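Local coordinates for BamL (Bacillus amyloliquefaciens, PDB 4KVZ), which probably transfers a methyl group from S-adenosylmethionine to a nitrogen of its substrate as a selective N-methyltransferase of plantazolicin biosynthesis, at residues Leu132-Phe137 against Ile159-Arg164; Val64-Cys69 against Ile127-Leu132; Gln18-His23 against Glu180-Asp185. All coordinates share one frame; numbering follows the deposited sequence.

In the fold
All three contacts border the bound SAH, but at different depths. Contact 2 lies in the buried centre of the sheet, joining strands 63-67 and 125-131 by regular backbone bonds and aliphatic side chains. Contact 1 follows from it and shares Leu132. There strand 125-131 gives way to a loop, which is tied to the next strand, 155-162, by one backbone bond, a carboxylate and waters and is only partly buried. Contact 3 is farther out, its centre about 18 Å from the centre of the chain, yet itself buried, and joins two helices through aromatic rings and an indole-carboxylate bond. Leu136 of contact 1 touches Phe21 and Gln18 of contact 3. Contacts 2 and 3 do not touch.

Contact 1 of 3, residues Leu132-Phe137 against Ile159-Arg164; sequences LCFGLF and IVDLDR. With SAH (S-adenosyl-L-homocysteine), chain B.
The loop that follows strand 125-131 in this Rossmann-like methyltransferase fold lines the SAH pocket, and here Leu132 to Gly135 turn against Val160 and Asp161 of the adjacent strand 155-162. Leu132 N donates to Val160 O at 2.7 Å. The same carbonyl also accepts from a water that takes the N-H of Phe134, so two donors grip it. Leu132 has a positive phi of 51°, and the chain bends away from the sheet there. Its CD2 meets Leu162 CD2 at 4.3 Å.

Asp161 reaches across to the turn with its carboxylate. Asp161 OD2 takes a weak, bent bond from Gly135 N at 3.0 Å and touches Phe134 CB. Asp161 OD1 accepts weakly from Leu162 N of its own strand and also from a water, 2.8 Å away, that in turn accepts from Gly135 N. One N-H of Gly135 is thus shared between OD2 and the bridging water, so the grip is loose. With CG anti to the backbone N, chi1 -167°, the Phe134 ring is laid beside Ile159. Phe134 CB rests 4.0 Å from Ile159 CG2, and Ile159 CD1 lies over one ring face. Val144 and Pro140 of helix 140-148 also touch this side chain.

Other side chains of the loop serve the ligand. Leu136 CD1 packs 3.6 Å from SAH C5', and Cys133 CB lies 3.7 Å from SAH O4'. Phe137 turns its ring edge to the adenine, with CD1 3.5 Å from SAH N6, while Cys133 O sits over the centre of one ring face. Polar bonds and water thus fix the loop backbone, Leu132 and Phe134 pack on the strand, and Cys133, Leu136 and Phe137 face SAH.

Contact 2 of 3, residues Val64-Cys69 against Ile127-Leu132; sequences VLDIGC and IIFIHL. With SAH (S-adenosyl-L-homocysteine), chain B.
Val64 to Asp66 pair in parallel register with Ile127 to Phe129, as central strands of the methyltransferase sheet. The ladder is tight and straight. Leu65 N donates to Ile127 O, Phe129 N to Leu65 O and Ile67 N to Phe129 O, all at 2.8 to 2.9 Å. On one face the Ile67 and Ile128 side chains cross at an angle, with Ile67 CG1 3.7 Å from Ile128 CG2. On the other, Asp66 and Phe129 both hold CG anti to the backbone N (chi1 -166° and -170°). This sets them side by side, pointing the same way, the carboxylate 25° from the ring plane.

Beyond Ile67 the strands part and the fit is looser. A water sits between them and accepts from His131 N at 2.7 Å. It also lies close to Ile67 O and Asp66 OD1, though its protons cannot serve every acceptor around it. His131 CB covers the rim of one Phe129 face, and Leu132 CG lies over one face of the imidazole. Cutting His131 back to an alanine is likely to leave Leu132 CG without the flat face it rests on.

At this parted end SAH N donates to Gly68 O at 2.7 Å and to His131 O at 2.8 Å. Two carbonyls on one nitrogen are consistent with a positively charged ammonium group.

Contact 3 of 3, residues Gln18-His23 against Glu180-Asp185; sequences QTWFSH and EAYLKD. With SAH (S-adenosyl-L-homocysteine), chain B.
Trp20 lies against one side of helix 177-188 and is held at its edge and over its face. At the edge, NE1 of Trp20 donates to Asp185 OD2 at 2.8 Å. The bond is nearly straight, 170°, lies close to the indole plane and uses the anti lone pair of OD2. Over the face, Tyr182 CB stands 3.7 Å from the centroid of the Trp20 six-membered ring, a CH-pi contact. The Tyr182 ring has CG anti to its own backbone N, chi1 164°, and sends an edge toward the five-membered ring in an offset edge-to-face pair, planes at 61°. Ala181 CB adds an apolar touch 4.0 Å from Trp20 CZ2.

Phe21 completes an aromatic cluster with Trp20 and Tyr182. Its CZ comes 3.3 Å from Tyr182 OH, near the plane of both rings. The cluster joins helix 11-22, near the N-terminus, to helix 177-188 beside the cofactor site. SAH C5' lies over one face of Phe21, and Phe21 CE1 is 3.3 Å from SAH SD. One turn earlier, Gln18 OE1 is 3.1 Å from SAH C8.

A second shell fixes these groups. Tyr182 OH is hydrogen-bonded to Asp34 OD1 of helix 24-57. Asp185 OD1 forms a salt bridge with Arg188, while its OD2 also bonds Gln16 NE2. Lys26 makes a cation-pi contact with Trp20.

Contact 1 of 3, residues Leu132-Phe137 against Ile159-Arg164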
# COMPACT_ATOMS: atom_id res chain seq x y z
N LEU A 132 -3.59 0.44 0.21
CA LEU A 132 -5.01 0.67 0.53
C LEU A 132 -5.49 -0.19 1.70
O LEU A 132 -6.52 -0.85 1.61
CB LEU A 132 -5.89 0.48 -0.72
CG LEU A 132 -5.59 1.49 -1.86
CD1 LEU A 132 -6.42 1.18 -3.09
CD2 LEU A 132 -5.84 2.91 -1.38
N CYS A 133 -4.75 -0.16 2.81
CA CYS A 133 -5.15 -0.90 4.00
C CYS A 133 -4.58 -0.36 5.31
O CYS A 133 -4.89 -0.89 6.37
CB CYS A 133 -4.83 -2.39 3.88
SG CYS A 133 -3.07 -2.78 3.85
N PHE A 134 -3.74 0.67 5.24
CA PHE A 134 -3.02 1.18 6.42
C PHE A 134 -4.00 1.70 7.48
O PHE A 134 -3.76 1.56 8.68
CB PHE A 134 -2.01 2.26 6.02
CG PHE A 134 -1.02 2.63 7.11
CD1 PHE A 134 -0.31 1.65 7.79
CD2 PHE A 134 -0.78 3.97 7.41
CE1 PHE A 134 0.60 2.00 8.78
CE2 PHE A 134 0.14 4.32 8.40
CZ PHE A 134 0.83 3.33 9.08
N GLY A 135 -5.13 2.24 7.03
CA GLY A 135 -6.18 2.75 7.93
C GLY A 135 -7.00 1.68 8.63
O GLY A 135 -7.86 1.99 9.45
N LEU A 136 -6.74 0.41 8.32
CA LEU A 136 -7.48 -0.70 8.93
C LEU A 136 -6.79 -1.23 10.18
O LEU A 136 -7.40 -1.95 10.97
CB LEU A 136 -7.68 -1.84 7.92
CG LEU A 136 -8.37 -1.44 6.61
CD1 LEU A 136 -8.35 -2.61 5.64
CD2 LEU A 136 -9.80 -0.97 6.86
N PHE A 137 -5.52 -0.90 10.34
CA PHE A 137 -4.73 -1.42 11.44
C PHE A 137 -5.12 -0.74 12.75
O PHE A 137 -5.29 0.48 12.79
CB PHE A 137 -3.24 -1.24 11.17
CG PHE A 137 -2.77 -1.88 9.88
CD1 PHE A 137 -3.23 -3.14 9.50
CD2 PHE A 137 -1.85 -1.24 9.07
CE1 PHE A 137 -2.79 -3.73 8.33
CE2 PHE A 137 -1.40 -1.83 7.90
CZ PHE A 137 -1.87 -3.07 7.53
N ILE A 159 3.70 2.97 1.13
CA ILE A 159 2.32 2.99 1.63
C ILE A 159 1.46 3.87 0.72
O ILE A 159 1.80 5.04 0.48
CB ILE A 159 2.26 3.57 3.06
CG1 ILE A 159 3.15 2.75 4.00
CG2 ILE A 159 0.82 3.63 3.56
CD1 ILE A 159 3.36 3.39 5.37
N VAL A 160 0.35 3.31 0.23
CA VAL A 160 -0.62 4.06 -0.56
C VAL A 160 -1.94 3.98 0.18
O VAL A 160 -2.44 2.89 0.46
CB VAL A 160 -0.75 3.52 -2.00
CG1 VAL A 160 -1.77 4.32 -2.81
CG2 VAL A 160 0.58 3.55 -2.71
N ASP A 161 -2.51 5.13 0.55
CA ASP A 161 -3.77 5.09 1.30
C ASP A 161 -4.70 6.26 1.01
O ASP A 161 -4.33 7.22 0.35
CB ASP A 161 -3.51 4.96 2.80
CG ASP A 161 -4.58 4.13 3.51
OD1 ASP A 161 -5.46 3.54 2.83
OD2 ASP A 161 -4.54 4.06 4.76
N LEU A 162 -5.93 6.15 1.50
CA LEU A 162 -6.92 7.20 1.32
C LEU A 162 -6.48 8.51 1.97
O LEU A 162 -5.87 8.50 3.04
CB LEU A 162 -8.26 6.76 1.91
CG LEU A 162 -8.94 5.51 1.36
CD1 LEU A 162 -10.29 5.36 2.05
CD2 LEU A 162 -9.08 5.53 -0.16
N ASP A 163 -6.80 9.62 1.32
CA ASP A 163 -6.59 10.95 1.88
C ASP A 163 -7.94 11.41 2.43
O ASP A 163 -8.91 11.51 1.68
CB ASP A 163 -6.10 11.90 0.79
CG ASP A 163 -5.85 13.32 1.31
OD1 ASP A 163 -6.32 13.67 2.41
OD2 ASP A 163 -5.17 14.08 0.59
N ARG A 164 -7.99 11.67 3.73
CA ARG A 164 -9.24 12.10 4.37
C ARG A 164 -9.94 13.22 3.61
O ARG A 164 -11.16 13.25 3.52
CB ARG A 164 -8.96 12.51 5.81
CG ARG A 164 -10.22 12.67 6.66
CD ARG A 164 -9.86 13.02 8.09
NE ARG A 164 -11.05 12.93 8.94
CZ ARG A 164 -11.50 11.80 9.49
NH1 ARG A 164 -12.60 11.83 10.22
NH2 ARG A 164 -10.87 10.64 9.30
N SAH B . -3.57 -4.55 -0.49
CA SAH B . -4.91 -4.87 -0.96
CB SAH B . -5.95 -4.39 0.06
CG SAH B . -7.09 -5.40 0.14
SD SAH B . -8.43 -4.76 1.11
C SAH B . -5.18 -4.19 -2.26
O SAH B . -4.56 -3.19 -2.59
OXT SAH B . -6.03 -4.63 -3.04
C5' SAH B . -7.71 -4.59 2.71
C4' SAH B . -7.10 -5.91 3.16
O4' SAH B . -6.40 -5.73 4.39
C3' SAH B . -8.15 -7.00 3.42
O3' SAH B . -7.82 -8.16 2.65
C2' SAH B . -8.05 -7.28 4.90
O2' SAH B . -8.33 -8.64 5.24
C1' SAH B . -6.62 -6.89 5.20
N9 SAH B . -6.34 -6.55 6.62
C8 SAH B . -7.07 -5.74 7.42
N7 SAH B . -6.49 -5.63 8.64
C5 SAH B . -5.38 -6.39 8.62
C6 SAH B . -4.30 -6.75 9.58
N6 SAH B . -4.30 -6.24 10.84
N1 SAH B . -3.33 -7.57 9.15
C2 SAH B . -3.29 -8.10 7.90
N3 SAH B . -4.24 -7.81 6.99
C4 SAH B . -5.28 -6.99 7.29
O HOH W 1 -2.27 1.50 2.84
O HOH W 2 -7.22 2.14 4.50

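Contact 2 of 3, residues Val64-Cys69 against Ile127-Leu132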
# COMPACT_ATOMS: atom_id res chain seq x y z
N VAL A 64 10.01 -9.16 -1.96
CA VAL A 64 8.91 -8.22 -1.72
C VAL A 64 7.94 -8.85 -0.72
O VAL A 64 7.57 -10.03 -0.82
CB VAL A 64 8.16 -7.81 -3.02
CG1 VAL A 64 7.05 -6.83 -2.72
CG2 VAL A 64 9.11 -7.18 -4.04
N LEU A 65 7.52 -8.05 0.26
CA LEU A 65 6.54 -8.46 1.24
C LEU A 65 5.31 -7.58 1.06
O LEU A 65 5.41 -6.35 1.10
CB LEU A 65 7.13 -8.31 2.65
CG LEU A 65 6.20 -8.38 3.87
CD1 LEU A 65 5.48 -9.72 3.97
CD2 LEU A 65 7.00 -8.13 5.14
N ASP A 66 4.15 -8.21 0.84
CA ASP A 66 2.90 -7.49 0.63
C ASP A 66 2.02 -7.58 1.87
O ASP A 66 1.58 -8.68 2.25
CB ASP A 66 2.14 -8.05 -0.58
CG ASP A 66 1.01 -7.13 -1.02
OD1 ASP A 66 1.04 -5.93 -0.68
OD2 ASP A 66 0.10 -7.60 -1.73
N ILE A 67 1.78 -6.43 2.50
CA ILE A 67 1.00 -6.34 3.74
C ILE A 67 -0.48 -6.09 3.42
O ILE A 67 -0.80 -5.14 2.72
CB ILE A 67 1.52 -5.21 4.65
CG1 ILE A 67 3.03 -5.36 4.95
CG2 ILE A 67 0.71 -5.14 5.95
CD1 ILE A 67 3.40 -6.64 5.68
N GLY A 68 -1.37 -6.93 3.95
CA GLY A 68 -2.78 -6.85 3.59
C GLY A 68 -2.94 -7.28 2.14
O GLY A 68 -3.58 -6.59 1.34
N CYS A 69 -2.35 -8.43 1.81
CA CYS A 69 -2.19 -8.87 0.42
C CYS A 69 -3.47 -9.30 -0.29
O CYS A 69 -3.43 -9.59 -1.49
CB CYS A 69 -1.16 -10.00 0.34
SG CYS A 69 -1.70 -11.53 1.16
N ILE A 127 11.43 -4.63 -0.49
CA ILE A 127 10.24 -3.78 -0.61
C ILE A 127 9.14 -4.34 0.28
O ILE A 127 8.83 -5.53 0.22
CB ILE A 127 9.75 -3.70 -2.08
CG1 ILE A 127 10.81 -3.01 -2.96
CG2 ILE A 127 8.39 -3.01 -2.16
CD1 ILE A 127 10.59 -3.10 -4.46
N ILE A 128 8.57 -3.48 1.11
CA ILE A 128 7.39 -3.84 1.89
C ILE A 128 6.28 -2.92 1.38
O ILE A 128 6.43 -1.69 1.39
CB ILE A 128 7.63 -3.68 3.41
CG1 ILE A 128 8.83 -4.54 3.84
CG2 ILE A 128 6.37 -4.04 4.19
CD1 ILE A 128 9.29 -4.38 5.28
N PHE A 129 5.19 -3.51 0.91
CA PHE A 129 4.11 -2.79 0.23
C PHE A 129 2.86 -2.81 1.10
O PHE A 129 2.44 -3.87 1.57
CB PHE A 129 3.85 -3.48 -1.12
CG PHE A 129 2.93 -2.73 -2.07
CD1 PHE A 129 3.06 -1.35 -2.29
CD2 PHE A 129 1.99 -3.43 -2.82
CE1 PHE A 129 2.24 -0.69 -3.19
CE2 PHE A 129 1.16 -2.77 -3.72
CZ PHE A 129 1.30 -1.40 -3.92
N ILE A 130 2.27 -1.65 1.35
CA ILE A 130 1.06 -1.53 2.17
C ILE A 130 0.07 -0.71 1.35
O ILE A 130 0.06 0.53 1.40
CB ILE A 130 1.32 -0.84 3.55
CG1 ILE A 130 2.56 -1.40 4.25
CG2 ILE A 130 0.09 -0.96 4.44
CD1 ILE A 130 2.96 -0.66 5.52
N HIS A 131 -0.73 -1.41 0.56
CA HIS A 131 -1.60 -0.77 -0.42
C HIS A 131 -3.06 -0.76 0.02
O HIS A 131 -3.69 -1.82 0.19
CB HIS A 131 -1.46 -1.46 -1.77
CG HIS A 131 -2.07 -0.70 -2.90
ND1 HIS A 131 -1.46 0.38 -3.49
CD2 HIS A 131 -3.25 -0.87 -3.55
CE1 HIS A 131 -2.23 0.85 -4.46
NE2 HIS A 131 -3.32 0.11 -4.52
N LEU A 132 -3.59 0.44 0.21
CA LEU A 132 -5.01 0.67 0.53
C LEU A 132 -5.49 -0.19 1.70
O LEU A 132 -6.52 -0.85 1.61
CB LEU A 132 -5.89 0.48 -0.72
CG LEU A 132 -5.59 1.49 -1.86
CD1 LEU A 132 -6.42 1.18 -3.09
CD2 LEU A 132 -5.84 2.91 -1.38
N SAH B . -3.57 -4.55 -0.49
CA SAH B . -4.91 -4.87 -0.96
CB SAH B . -5.95 -4.39 0.06
CG SAH B . -7.09 -5.40 0.14
SD SAH B . -8.43 -4.76 1.11
C SAH B . -5.18 -4.19 -2.26
O SAH B . -4.56 -3.19 -2.59
OXT SAH B . -6.03 -4.63 -3.04
C5' SAH B . -7.71 -4.59 2.71
C4' SAH B . -7.10 -5.91 3.16
O4' SAH B . -6.40 -5.73 4.39
C3' SAH B . -8.15 -7.00 3.42
O3' SAH B . -7.82 -8.16 2.65
C2' SAH B . -8.05 -7.28 4.90
O2' SAH B . -8.33 -8.64 5.24
C1' SAH B . -6.62 -6.89 5.20
N9 SAH B . -6.34 -6.55 6.62
C8 SAH B . -7.07 -5.74 7.42
N7 SAH B . -6.49 -5.63 8.64
C5 SAH B . -5.38 -6.39 8.62
C6 SAH B . -4.30 -6.75 9.58
N6 SAH B . -4.30 -6.24 10.84
N1 SAH B . -3.33 -7.57 9.15
C2 SAH B . -3.29 -8.10 7.90
N3 SAH B . -4.24 -7.81 6.99
C4 SAH B . -5.28 -6.99 7.29
O HOH W 3 -0.74 -4.13 0.26

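Contact 3 of 3, residues Gln18-His23 against Glu180-Asp185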
# COMPACT_ATOMS: atom_id res chain seq x y z
N GLN A 18 -12.71 -1.81 9.36
CA GLN A 18 -12.25 -3.21 9.20
C GLN A 18 -13.39 -4.25 9.18
O GLN A 18 -13.18 -5.36 8.71
CB GLN A 18 -11.18 -3.56 10.24
CG GLN A 18 -10.79 -5.04 10.36
CD GLN A 18 -10.24 -5.66 9.07
OE1 GLN A 18 -9.98 -4.97 8.08
NE2 GLN A 18 -10.06 -6.98 9.09
N THR A 19 -14.57 -3.87 9.65
CA THR A 19 -15.75 -4.76 9.56
C THR A 19 -16.06 -5.14 8.10
O THR A 19 -16.62 -6.21 7.83
CB THR A 19 -17.01 -4.16 10.23
OG1 THR A 19 -17.45 -2.98 9.54
CG2 THR A 19 -16.71 -3.79 11.68
N TRP A 20 -15.68 -4.28 7.17
CA TRP A 20 -15.96 -4.48 5.76
C TRP A 20 -15.08 -5.55 5.12
O TRP A 20 -15.27 -5.89 3.94
CB TRP A 20 -15.86 -3.16 4.99
CG TRP A 20 -16.99 -2.25 5.33
CD1 TRP A 20 -17.05 -1.33 6.35
CD2 TRP A 20 -18.27 -2.19 4.67
NE1 TRP A 20 -18.27 -0.70 6.35
CE2 TRP A 20 -19.04 -1.21 5.33
CE3 TRP A 20 -18.83 -2.87 3.58
CZ2 TRP A 20 -20.35 -0.89 4.94
CZ3 TRP A 20 -20.14 -2.56 3.19
CH2 TRP A 20 -20.88 -1.57 3.87
N PHE A 21 -14.15 -6.11 5.89
CA PHE A 21 -13.27 -7.16 5.38
C PHE A 21 -13.35 -8.46 6.17
O PHE A 21 -12.78 -9.47 5.77
CB PHE A 21 -11.81 -6.64 5.28
CG PHE A 21 -11.68 -5.43 4.41
CD1 PHE A 21 -11.65 -5.55 3.02
CD2 PHE A 21 -11.66 -4.15 4.96
CE1 PHE A 21 -11.57 -4.43 2.21
CE2 PHE A 21 -11.57 -3.03 4.16
CZ PHE A 21 -11.53 -3.16 2.78
N SER A 22 -14.10 -8.44 7.27
CA SER A 22 -14.11 -9.57 8.20
C SER A 22 -15.45 -10.28 8.31
O SER A 22 -15.56 -11.28 9.02
CB SER A 22 -13.67 -9.10 9.59
OG SER A 22 -14.55 -8.12 10.07
N HIS A 23 -16.47 -9.76 7.64
CA HIS A 23 -17.80 -10.38 7.63
C HIS A 23 -18.20 -10.66 6.19
O HIS A 23 -18.01 -9.80 5.33
CB HIS A 23 -18.82 -9.47 8.31
CG HIS A 23 -18.40 -8.99 9.66
ND1 HIS A 23 -18.17 -7.66 9.94
CD2 HIS A 23 -18.18 -9.66 10.82
CE1 HIS A 23 -17.82 -7.54 11.21
NE2 HIS A 23 -17.82 -8.73 11.76
N GLU A 180 -21.49 3.36 -1.00
CA GLU A 180 -21.40 4.65 -0.30
C GLU A 180 -21.10 4.45 1.19
O GLU A 180 -20.23 5.12 1.75
CB GLU A 180 -22.67 5.49 -0.48
CG GLU A 180 -22.85 6.04 -1.90
CD GLU A 180 -23.92 7.11 -2.01
OE1 GLU A 180 -24.56 7.45 -0.99
OE2 GLU A 180 -24.13 7.62 -3.14
N ALA A 181 -21.82 3.53 1.82
CA ALA A 181 -21.62 3.17 3.22
C ALA A 181 -20.20 2.65 3.49
O ALA A 181 -19.53 3.07 4.43
CB ALA A 181 -22.66 2.16 3.67
N TYR A 182 -19.75 1.72 2.64
CA TYR A 182 -18.38 1.20 2.70
C TYR A 182 -17.35 2.34 2.67
O TYR A 182 -16.51 2.45 3.57
CB TYR A 182 -18.15 0.20 1.55
CG TYR A 182 -16.70 -0.13 1.26
CD1 TYR A 182 -15.91 -0.78 2.21
CD2 TYR A 182 -16.13 0.18 0.03
CE1 TYR A 182 -14.59 -1.09 1.95
CE2 TYR A 182 -14.80 -0.11 -0.24
CZ TYR A 182 -14.04 -0.75 0.72
OH TYR A 182 -12.71 -1.05 0.48
N LEU A 183 -17.44 3.19 1.64
CA LEU A 183 -16.48 4.27 1.46
C LEU A 183 -16.50 5.25 2.63
O LEU A 183 -15.45 5.63 3.13
CB LEU A 183 -16.74 5.02 0.14
CG LEU A 183 -16.46 4.19 -1.12
CD1 LEU A 183 -17.01 4.88 -2.36
CD2 LEU A 183 -14.97 3.90 -1.26
N LYS A 184 -17.70 5.61 3.08
CA LYS A 184 -17.80 6.49 4.25
C LYS A 184 -17.04 5.94 5.44
O LYS A 184 -16.27 6.66 6.09
CB LYS A 184 -19.26 6.76 4.61
CG LYS A 184 -19.89 7.81 3.73
CD LYS A 184 -21.35 8.02 4.12
CE LYS A 184 -21.96 9.14 3.30
NZ LYS A 184 -23.44 9.07 3.40
N ASP A 185 -17.22 4.64 5.71
CA ASP A 185 -16.51 3.99 6.81
C ASP A 185 -15.00 3.98 6.58
O ASP A 185 -14.23 4.26 7.50
CB ASP A 185 -17.03 2.57 7.04
CG ASP A 185 -18.34 2.54 7.83
OD1 ASP A 185 -18.77 3.59 8.35
OD2 ASP A 185 -18.93 1.45 7.94
N SAH B . -3.57 -4.55 -0.49
CA SAH B . -4.91 -4.87 -0.96
CB SAH B . -5.95 -4.39 0.06
CG SAH B . -7.09 -5.40 0.14
SD SAH B . -8.43 -4.76 1.11
C SAH B . -5.18 -4.19 -2.26
O SAH B . -4.56 -3.19 -2.59
OXT SAH B . -6.03 -4.63 -3.04
C5' SAH B . -7.71 -4.59 2.71
C4' SAH B . -7.10 -5.91 3.16
O4' SAH B . -6.40 -5.73 4.39
C3' SAH B . -8.15 -7.00 3.42
O3' SAH B . -7.82 -8.16 2.65
C2' SAH B . -8.05 -7.28 4.90
O2' SAH B . -8.33 -8.64 5.24
C1' SAH B . -6.62 -6.89 5.20
N9 SAH B . -6.34 -6.55 6.62
C8 SAH B . -7.07 -5.74 7.42
N7 SAH B . -6.49 -5.63 8.64
C5 SAH B . -5.38 -6.39 8.62
C6 SAH B . -4.30 -6.75 9.58
N6 SAH B . -4.30 -6.24 10.84
N1 SAH B . -3.33 -7.57 9.15
C2 SAH B . -3.29 -8.10 7.90
N3 SAH B . -4.24 -7.81 6.99
C4 SAH B . -5.28 -6.99 7.29